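Alpha-1,3-glucanase (Bacillus circulans, PDB 5ZRU) probably hydrolyses the alpha-1,3-glucosidic bonds of alpha-1,3-glucan, this chain being the catalytic unit of a longer GH87-type enzyme. Local coordinates at residues Gly130-Phe135 against Thr463-Tyr468; Ile502-Gly505 against Gly509-Asn512; Arg532-His537 against Ala541-Thr546. All blocks are in the same frame, centred on the assembly; numbering follows the deposited sequence.

Contact 1: Gly130-Phe135 against Thr463-Tyr468; sequences GGRPLF and TSRDLY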
loop_
_atom_site.group_PDB
_atom_site.type_symbol
_atom_site.label_atom_id
_atom_site.label_comp_id
_atom_site.label_asym_id
_atom_site.label_seq_id
_atom_site.Cartn_x
_atom_site.Cartn_y
_atom_site.Cartn_z
ATOM N N GLY A 130 -5.210 1.913 23.790
ATOM C CA GLY A 130 -3.792 1.847 23.519
ATOM C C GLY A 130 -3.144 3.052 22.865
ATOM O O GLY A 130 -1.933 3.007 22.615
ATOM N N GLY A 131 -3.880 4.118 22.563
ATOM C CA GLY A 131 -3.254 5.306 22.009
ATOM C C GLY A 131 -4.152 6.008 20.999
ATOM O O GLY A 131 -5.361 5.785 20.955
ATOM N N ARG A 132 -3.523 6.887 20.193
ATOM C CA ARG A 132 -4.261 7.662 19.194
ATOM C C ARG A 132 -4.483 6.841 17.920
ATOM O O ARG A 132 -3.656 6.002 17.558
ATOM C CB ARG A 132 -3.519 8.953 18.855
ATOM C CG ARG A 132 -2.170 8.770 18.159
ATOM C CD ARG A 132 -1.521 10.128 17.948
ATOM N NE ARG A 132 -0.192 10.051 17.355
ATOM C CZ ARG A 132 0.039 10.075 16.045
ATOM N NH1 ARG A 132 -0.977 10.161 15.193
ATOM N NH2 ARG A 132 1.285 10.026 15.589
ATOM N N PRO A 133 -5.596 7.069 17.222
ATOM C CA PRO A 133 -5.962 6.191 16.102
ATOM C C PRO A 133 -5.314 6.581 14.780
ATOM O O PRO A 133 -5.171 7.763 14.453
ATOM C CB PRO A 133 -7.486 6.359 16.020
ATOM C CG PRO A 133 -7.696 7.790 16.435
ATOM C CD PRO A 133 -6.689 7.996 17.567
ATOM N N LEU A 134 -4.921 5.549 14.027
ATOM C CA LEU A 134 -4.648 5.612 12.595
ATOM C C LEU A 134 -5.338 4.413 11.950
ATOM O O LEU A 134 -6.021 3.637 12.629
ATOM C CB LEU A 134 -3.138 5.631 12.303
ATOM C CG LEU A 134 -2.372 6.866 12.800
ATOM C CD1 LEU A 134 -0.861 6.684 12.558
ATOM C CD2 LEU A 134 -2.864 8.121 12.110
ATOM N N PHE A 135 -5.175 4.258 10.628
ATOM C CA PHE A 135 -5.919 3.234 9.878
ATOM C C PHE A 135 -7.427 3.439 10.062
ATOM O O PHE A 135 -8.182 2.491 10.272
ATOM C CB PHE A 135 -5.495 1.818 10.316
ATOM C CG PHE A 135 -5.857 0.696 9.339
ATOM C CD1 PHE A 135 -6.539 0.943 8.154
ATOM C CD2 PHE A 135 -5.499 -0.613 9.635
ATOM C CE1 PHE A 135 -6.861 -0.112 7.277
ATOM C CE2 PHE A 135 -5.805 -1.666 8.768
ATOM C CZ PHE A 135 -6.496 -1.414 7.589
ATOM N N THR A 463 5.626 15.118 6.968
ATOM C CA THR A 463 4.831 15.249 8.186
ATOM C C THR A 463 5.593 16.066 9.217
ATOM O O THR A 463 6.817 16.197 9.158
ATOM C CB THR A 463 4.467 13.880 8.789
ATOM O OG1 THR A 463 3.495 14.055 9.840
ATOM C CG2 THR A 463 5.725 13.197 9.367
ATOM N N SER A 464 4.842 16.607 10.175
ATOM C CA SER A 464 5.423 17.136 11.400
ATOM C C SER A 464 5.302 16.167 12.570
ATOM O O SER A 464 5.838 16.449 13.650
ATOM C CB SER A 464 4.760 18.474 11.778
ATOM O OG SER A 464 5.169 19.530 10.914
ATOM N N ARG A 465 4.611 15.040 12.401
ATOM C CA ARG A 465 4.386 14.126 13.531
ATOM C C ARG A 465 4.412 12.667 13.069
ATOM O O ARG A 465 3.366 12.074 12.785
ATOM C CB ARG A 465 3.077 14.454 14.228
ATOM C CG ARG A 465 2.967 13.746 15.567
ATOM C CD ARG A 465 1.599 13.876 16.174
ATOM N NE ARG A 465 1.580 13.254 17.497
ATOM C CZ ARG A 465 0.496 13.171 18.259
ATOM N NH1 ARG A 465 -0.646 13.660 17.819
ATOM N NH2 ARG A 465 0.558 12.595 19.452
ATOM N N ASP A 466 5.605 12.082 13.032
ATOM C CA ASP A 466 5.711 10.641 12.873
ATOM C C ASP A 466 5.435 9.996 14.231
ATOM O O ASP A 466 4.950 10.648 15.161
ATOM C CB ASP A 466 7.059 10.252 12.263
ATOM C CG ASP A 466 8.249 10.557 13.163
ATOM O OD1 ASP A 466 8.068 11.007 14.312
ATOM O OD2 ASP A 466 9.389 10.310 12.707
ATOM N N LEU A 467 5.745 8.711 14.372
ATOM C CA LEU A 467 5.442 8.029 15.626
ATOM C C LEU A 467 6.421 8.372 16.741
ATOM O O LEU A 467 6.230 7.907 17.873
ATOM C CB LEU A 467 5.398 6.518 15.399
ATOM C CG LEU A 467 4.239 6.100 14.480
ATOM C CD1 LEU A 467 4.252 4.600 14.269
ATOM C CD2 LEU A 467 2.905 6.537 15.085
ATOM N N TYR A 468 7.463 9.153 16.438
ATOM C CA TYR A 468 8.378 9.723 17.421
ATOM C C TYR A 468 8.086 11.203 17.656
ATOM O O TYR A 468 8.925 11.922 18.218
ATOM C CB TYR A 468 9.826 9.500 16.976
ATOM C CG TYR A 468 10.030 8.056 16.614
ATOM C CD1 TYR A 468 10.165 7.093 17.604
ATOM C CD2 TYR A 468 10.022 7.643 15.282
ATOM C CE1 TYR A 468 10.302 5.758 17.285
ATOM C CE2 TYR A 468 10.178 6.307 14.951
ATOM C CZ TYR A 468 10.311 5.369 15.956
ATOM O OH TYR A 468 10.454 4.035 15.642
HETATM O O HOH W 1 1.980 9.564 12.787
#
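Arg132 lays its guanidinium on that of Arg465 in a like-charged stack, with centres 3.8 Å apart and planes inclined by 25°. The two side chains run antiparallel past one another, so the overlap begins before the tip of Arg132: its NE sits above the middle of the Arg465 group, 3.3 Å from Arg465 CZ, while Arg132 CD lies 3.6 Å from Arg465 NH1. Nothing passes between the two as a bond, since Arg132 NE and Arg465 NH2 are both donors. Polar partners are found around the stack instead. Gln42 accepts from Arg132 NH1 through OE1 and gives its NE2 to the carbonyl oxygen of Arg465; Asn469 OD1 takes Arg465 NE. A water in the plane of the Arg132 guanidinium accepts from Arg132 NH2 at 2.9 Å and donates to Arg465 O. These acceptors probably ease the closeness of the like charges and help fix how the two groups are turned. Arg132 opens strand 132-144 in the domain of antiparallel sheets, a member of the galactose-binding-like clan, whereas Arg465 belongs to a loop of the parallel beta-helix, between strands 451-459 and 475-478; the stack thus lies where domain D1 meets D2. Metal sites are near: the side chain of Leu467 is about 8 Å from that of the zinc ligand His123 and about 7 Å from that of the calcium ligand Asp375. Arg465 reaches across fully extended, its CG opposite the backbone N (chi1 -167°). Its own backbone is shaped by an ST turn, in which Arg465 N donates to Thr463 OG1 at 3.0 Å, followed by an Asx turn from Tyr468 N to Asp466 OD1. Asp466 OD2 is in a salt bridge with Arg472. Leu467 brings CD2 obliquely to within 3.9 Å of Arg132 NH2 and also packs on Phe119.

Contact 2: Ile502-Gly505 against Gly509-Asn512; sequences IQFG and GFEN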
loop_
_atom_site.group_PDB
_atom_site.type_symbol
_atom_site.label_atom_id
_atom_site.label_comp_id
_atom_site.label_asym_id
_atom_site.label_seq_id
_atom_site.Cartn_x
_atom_site.Cartn_y
_atom_site.Cartn_z
ATOM N N ILE A 502 12.451 18.271 1.493
ATOM C CA ILE A 502 13.587 17.353 1.492
ATOM C C ILE A 502 14.326 17.514 2.813
ATOM O O ILE A 502 14.696 18.635 3.178
ATOM C CB ILE A 502 14.533 17.621 0.308
ATOM C CG1 ILE A 502 13.764 17.543 -1.010
ATOM C CG2 ILE A 502 15.679 16.618 0.295
ATOM C CD1 ILE A 502 14.577 18.031 -2.192
ATOM N N GLN A 503 14.541 16.398 3.521
ATOM C CA GLN A 503 15.071 16.403 4.890
ATOM C C GLN A 503 16.229 15.420 5.017
ATOM O O GLN A 503 16.112 14.261 4.594
ATOM C CB GLN A 503 13.963 16.047 5.899
ATOM C CG GLN A 503 14.424 15.775 7.335
ATOM C CD GLN A 503 13.248 15.699 8.308
ATOM O OE1 GLN A 503 12.287 16.447 8.176
ATOM N NE2 GLN A 503 13.323 14.792 9.283
ATOM N N PHE A 504 17.345 15.886 5.599
ATOM C CA PHE A 504 18.536 15.086 5.869
ATOM C C PHE A 504 18.856 15.151 7.354
ATOM O O PHE A 504 18.884 16.241 7.927
ATOM C CB PHE A 504 19.814 15.603 5.170
ATOM C CG PHE A 504 19.740 15.728 3.685
ATOM C CD1 PHE A 504 19.047 16.772 3.092
ATOM C CD2 PHE A 504 20.466 14.866 2.877
ATOM C CE1 PHE A 504 19.034 16.916 1.714
ATOM C CE2 PHE A 504 20.453 15.016 1.489
ATOM C CZ PHE A 504 19.735 16.033 0.922
ATOM N N GLY A 505 19.181 14.016 7.960
ATOM C CA GLY A 505 19.623 14.081 9.340
ATOM C C GLY A 505 20.244 12.794 9.841
ATOM O O GLY A 505 20.395 11.819 9.101
ATOM N N GLY A 509 26.452 10.223 7.836
ATOM C CA GLY A 509 27.100 10.785 6.667
ATOM C C GLY A 509 26.216 10.737 5.428
ATOM O O GLY A 509 25.368 9.850 5.264
ATOM N N PHE A 510 26.428 11.706 4.534
ATOM C CA PHE A 510 25.743 11.770 3.245
ATOM C C PHE A 510 26.777 12.014 2.155
ATOM O O PHE A 510 27.456 13.044 2.160
ATOM C CB PHE A 510 24.671 12.863 3.238
ATOM C CG PHE A 510 23.521 12.565 4.155
ATOM C CD1 PHE A 510 22.432 11.839 3.703
ATOM C CD2 PHE A 510 23.541 12.987 5.475
ATOM C CE1 PHE A 510 21.367 11.544 4.548
ATOM C CE2 PHE A 510 22.484 12.692 6.337
ATOM C CZ PHE A 510 21.390 11.972 5.866
ATOM N N GLU A 511 26.894 11.067 1.224
ATOM C CA GLU A 511 27.969 11.060 0.237
ATOM C C GLU A 511 27.400 10.854 -1.161
ATOM O O GLU A 511 26.678 9.881 -1.392
ATOM C CB GLU A 511 28.976 9.950 0.555
ATOM C CG GLU A 511 29.629 10.093 1.931
ATOM C CD GLU A 511 30.333 8.822 2.383
ATOM O OE1 GLU A 511 30.333 8.548 3.605
ATOM O OE2 GLU A 511 30.876 8.099 1.518
ATOM N N ASN A 512 27.756 11.743 -2.092
ATOM C CA ASN A 512 27.324 11.664 -3.492
ATOM C C ASN A 512 25.799 11.546 -3.602
ATOM O O ASN A 512 25.262 10.615 -4.197
ATOM C CB ASN A 512 28.002 10.500 -4.222
ATOM C CG ASN A 512 27.759 10.531 -5.737
ATOM O OD1 ASN A 512 27.586 11.599 -6.324
ATOM N ND2 ASN A 512 27.744 9.362 -6.365
#
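Phe504 turns the edge of its ring onto the face of Phe510 in a T-shaped pair, with centroids 5.3 Å apart and planes 83° from each other. Phe504 lies on strand 502-505, one rung of the parallel beta-helix of this pectate-lyase-like domain, and Phe510 on the short strand 510-511, which pairs with strand 484-485 before the chain turns a corner at Asn512. The leading atom is Phe504 CD2: it stands over the rim of the Phe510 ring, 3.7 Å from Phe510 CD1. Phe504 CB comes down over the same ring as a CH-pi contact, 4.3 Å from the centroid of Phe510 and 20° off the ring normal. One aromatic face therefore receives both the root and the edge of its neighbour. The backbone of Phe504 places CB over that face, and with CG opposite the carbonyl carbon (chi1 -57°) the ring edge at CD2 reaches it as well. Phe504 also packs on Phe515 and Ala551 of strands 513-523 and 550-561, and its ring meets that of Phe573, so this side of the strand looks into the interior of the coil. Phe510 is buried too, touching Ala479. With an alanine here, the edge of Phe504 would probably lose the aromatic face it abuts and a gap would open beside the end of strand 502-505. The rim of Phe510 also meets Gly505, whose carbonyl oxygen lies near the ring plane: Gly505 O is 3.4 Å from Phe510 CZ and 3.6 Å from Phe510 CE2.

Contact 3: Arg532-His537 against Ala541-Thr546; sequences RFSSPH and AIYTYT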
loop_
_atom_site.group_PDB
_atom_site.type_symbol
_atom_site.label_atom_id
_atom_site.label_comp_id
_atom_site.label_asym_id
_atom_site.label_seq_id
_atom_site.Cartn_x
_atom_site.Cartn_y
_atom_site.Cartn_z
ATOM N N ARG A 532 11.098 18.435 16.478
ATOM C CA ARG A 532 11.815 17.426 17.248
ATOM C C ARG A 532 13.313 17.692 17.227
ATOM O O ARG A 532 13.971 17.679 18.274
ATOM C CB ARG A 532 11.518 16.032 16.696
ATOM C CG ARG A 532 12.323 14.896 17.365
ATOM C CD ARG A 532 12.070 13.585 16.633
ATOM N NE ARG A 532 12.775 12.440 17.200
ATOM C CZ ARG A 532 12.911 11.272 16.576
ATOM N NH1 ARG A 532 12.412 11.109 15.354
ATOM N NH2 ARG A 532 13.556 10.270 17.158
ATOM N N PHE A 533 13.868 17.960 16.044
ATOM C CA PHE A 533 15.312 17.926 15.867
ATOM C C PHE A 533 15.992 19.273 16.036
ATOM O O PHE A 533 17.186 19.304 16.356
ATOM C CB PHE A 533 15.668 17.388 14.476
ATOM C CG PHE A 533 15.226 15.979 14.239
ATOM C CD1 PHE A 533 15.729 14.936 15.020
ATOM C CD2 PHE A 533 14.324 15.689 13.231
ATOM C CE1 PHE A 533 15.328 13.624 14.794
ATOM C CE2 PHE A 533 13.915 14.378 13.005
ATOM C CZ PHE A 533 14.421 13.348 13.782
ATOM N N SER A 534 15.282 20.378 15.831
ATOM C CA SER A 534 15.938 21.667 15.688
ATOM C C SER A 534 15.140 22.719 16.436
ATOM O O SER A 534 14.195 22.421 17.176
ATOM C CB SER A 534 16.080 22.054 14.208
ATOM O OG SER A 534 16.427 20.935 13.419
ATOM N N SER A 535 15.544 23.966 16.242
ATOM C CA SER A 535 14.779 25.081 16.748
ATOM C C SER A 535 13.504 25.234 15.921
ATOM O O SER A 535 13.425 24.728 14.795
ATOM C CB SER A 535 15.625 26.346 16.686
ATOM O OG SER A 535 16.224 26.461 15.414
ATOM N N PRO A 536 12.489 25.919 16.458
ATOM C CA PRO A 536 11.226 26.055 15.721
ATOM C C PRO A 536 11.437 26.684 14.353
ATOM O O PRO A 536 12.305 27.537 14.163
ATOM C CB PRO A 536 10.381 26.969 16.621
ATOM C CG PRO A 536 10.977 26.829 17.969
ATOM C CD PRO A 536 12.437 26.604 17.766
ATOM N N HIS A 537 10.621 26.255 13.393
ATOM C CA HIS A 537 10.786 26.745 12.029
ATOM C C HIS A 537 9.593 26.364 11.170
ATOM O O HIS A 537 9.007 25.293 11.372
ATOM C CB HIS A 537 12.060 26.182 11.399
ATOM C CG HIS A 537 12.062 24.687 11.255
ATOM N ND1 HIS A 537 12.440 23.841 12.275
ATOM C CD2 HIS A 537 11.742 23.888 10.206
ATOM C CE1 HIS A 537 12.363 22.588 11.860
ATOM N NE2 HIS A 537 11.940 22.588 10.609
ATOM N N ALA A 541 12.030 24.235 1.873
ATOM C CA ALA A 541 12.324 23.422 0.695
ATOM C C ALA A 541 13.355 22.344 1.012
ATOM O O ALA A 541 13.190 21.180 0.631
ATOM C CB ALA A 541 12.823 24.303 -0.446
ATOM N N ILE A 542 14.446 22.720 1.679
ATOM C CA ILE A 542 15.508 21.791 2.043
ATOM C C ILE A 542 15.861 22.017 3.503
ATOM O O ILE A 542 16.064 23.160 3.925
ATOM C CB ILE A 542 16.757 21.967 1.157
ATOM C CG1 ILE A 542 16.375 21.858 -0.325
ATOM C CG2 ILE A 542 17.825 20.951 1.530
ATOM C CD1 ILE A 542 17.500 22.282 -1.292
ATOM N N TYR A 543 15.996 20.923 4.246
ATOM C CA TYR A 543 16.171 20.931 5.694
ATOM C C TYR A 543 17.235 19.916 6.066
ATOM O O TYR A 543 17.170 18.771 5.622
ATOM C CB TYR A 543 14.829 20.588 6.367
ATOM C CG TYR A 543 14.841 20.311 7.855
ATOM C CD1 TYR A 543 15.421 21.201 8.756
ATOM C CD2 TYR A 543 14.197 19.186 8.364
ATOM C CE1 TYR A 543 15.396 20.947 10.134
ATOM C CE2 TYR A 543 14.159 18.930 9.725
ATOM C CZ TYR A 543 14.757 19.814 10.603
ATOM O OH TYR A 543 14.695 19.558 11.952
ATOM N N THR A 544 18.217 20.318 6.873
ATOM C CA THR A 544 19.083 19.338 7.509
ATOM C C THR A 544 19.135 19.609 9.005
ATOM O O THR A 544 19.037 20.756 9.458
ATOM C CB THR A 544 20.519 19.311 6.928
ATOM O OG1 THR A 544 21.325 20.304 7.572
ATOM C CG2 THR A 544 20.520 19.534 5.389
ATOM N N TYR A 545 19.238 18.530 9.770
ATOM C CA TYR A 545 19.499 18.595 11.203
ATOM C C TYR A 545 20.762 17.805 11.532
ATOM O O TYR A 545 20.910 17.265 12.630
ATOM C CB TYR A 545 18.293 18.109 12.014
ATOM C CG TYR A 545 17.813 16.715 11.688
ATOM C CD1 TYR A 545 17.019 16.478 10.562
ATOM C CD2 TYR A 545 18.121 15.638 12.515
ATOM C CE1 TYR A 545 16.577 15.204 10.254
ATOM C CE2 TYR A 545 17.672 14.350 12.216
ATOM C CZ TYR A 545 16.894 14.146 11.083
ATOM O OH TYR A 545 16.444 12.884 10.765
ATOM N N THR A 546 21.662 17.710 10.555
ATOM C CA THR A 546 23.030 17.265 10.761
ATOM C C THR A 546 23.962 18.222 10.039
ATOM O O THR A 546 23.602 18.806 9.012
ATOM C CB THR A 546 23.280 15.829 10.255
ATOM O OG1 THR A 546 24.632 15.443 10.534
ATOM C CG2 THR A 546 23.052 15.715 8.751
#
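Tyr543 OH is joined to Ser534 OG by a 2.7 Å hydrogen bond in which either hydroxyl could be the donor, and Glu471 OE2 adds a weak bond to the same phenol oxygen. Ser534 OG arrives at the edge of the tyrosine, in the plane of its ring, while Phe533 CB packs 3.5 Å from Tyr543 OH. His537 crosses over a face of Tyr543, its NE2 3.8 Å above that plane and toward the rim, with the rings oblique at 36°. A nearly straight bond in its own plane, His537 ND1 to Ser535 O at 2.8 Å, helps fix the rotation of the imidazole. Beside this cluster the rings of Phe533 and Tyr545 stack face to face, centroids 3.7 Å apart and planes only 8° from parallel. Tyr545 reaches the stack with CG lodged between its backbone N and carbonyl carbon (chi1 56°). On the opposite face of Phe533 lies Arg532 CD, 3.6 Å above the ring plane, so the phenyl is sandwiched between the tyrosine and the arginine chain. Tyr543 and Tyr545 both also touch Gln503 on the preceding rung, whereas Ile542 points into the core against Phe553. Here the loop 532-537 packs over Tyr543 and Tyr545, on the outside of strand 542-544, one of the parallel strands stacked along the beta-helix of this pectate-lyase-like domain.

Along the chain the contacts follow in series, 1, then 2, then 3. Of the three, only contact 1 joins the two domains; contacts 2 and 3 lie wholly within the beta-helix, with centres about 13 Å apart. One strand of each, 502-505 and 542-544, are parallel neighbours in the same sheet: Ile502 O and Tyr543 N, 2.8 Å apart, probably form one of their hydrogen bonds. Contact 2 packs on the inward side of that sheet and contact 3 on the outward side. Contact 1 is centred about 20 Å from contact 3, yet they touch where Tyr468 packs against Arg532. The loop at the domain junction thus meets the loop of a later coil.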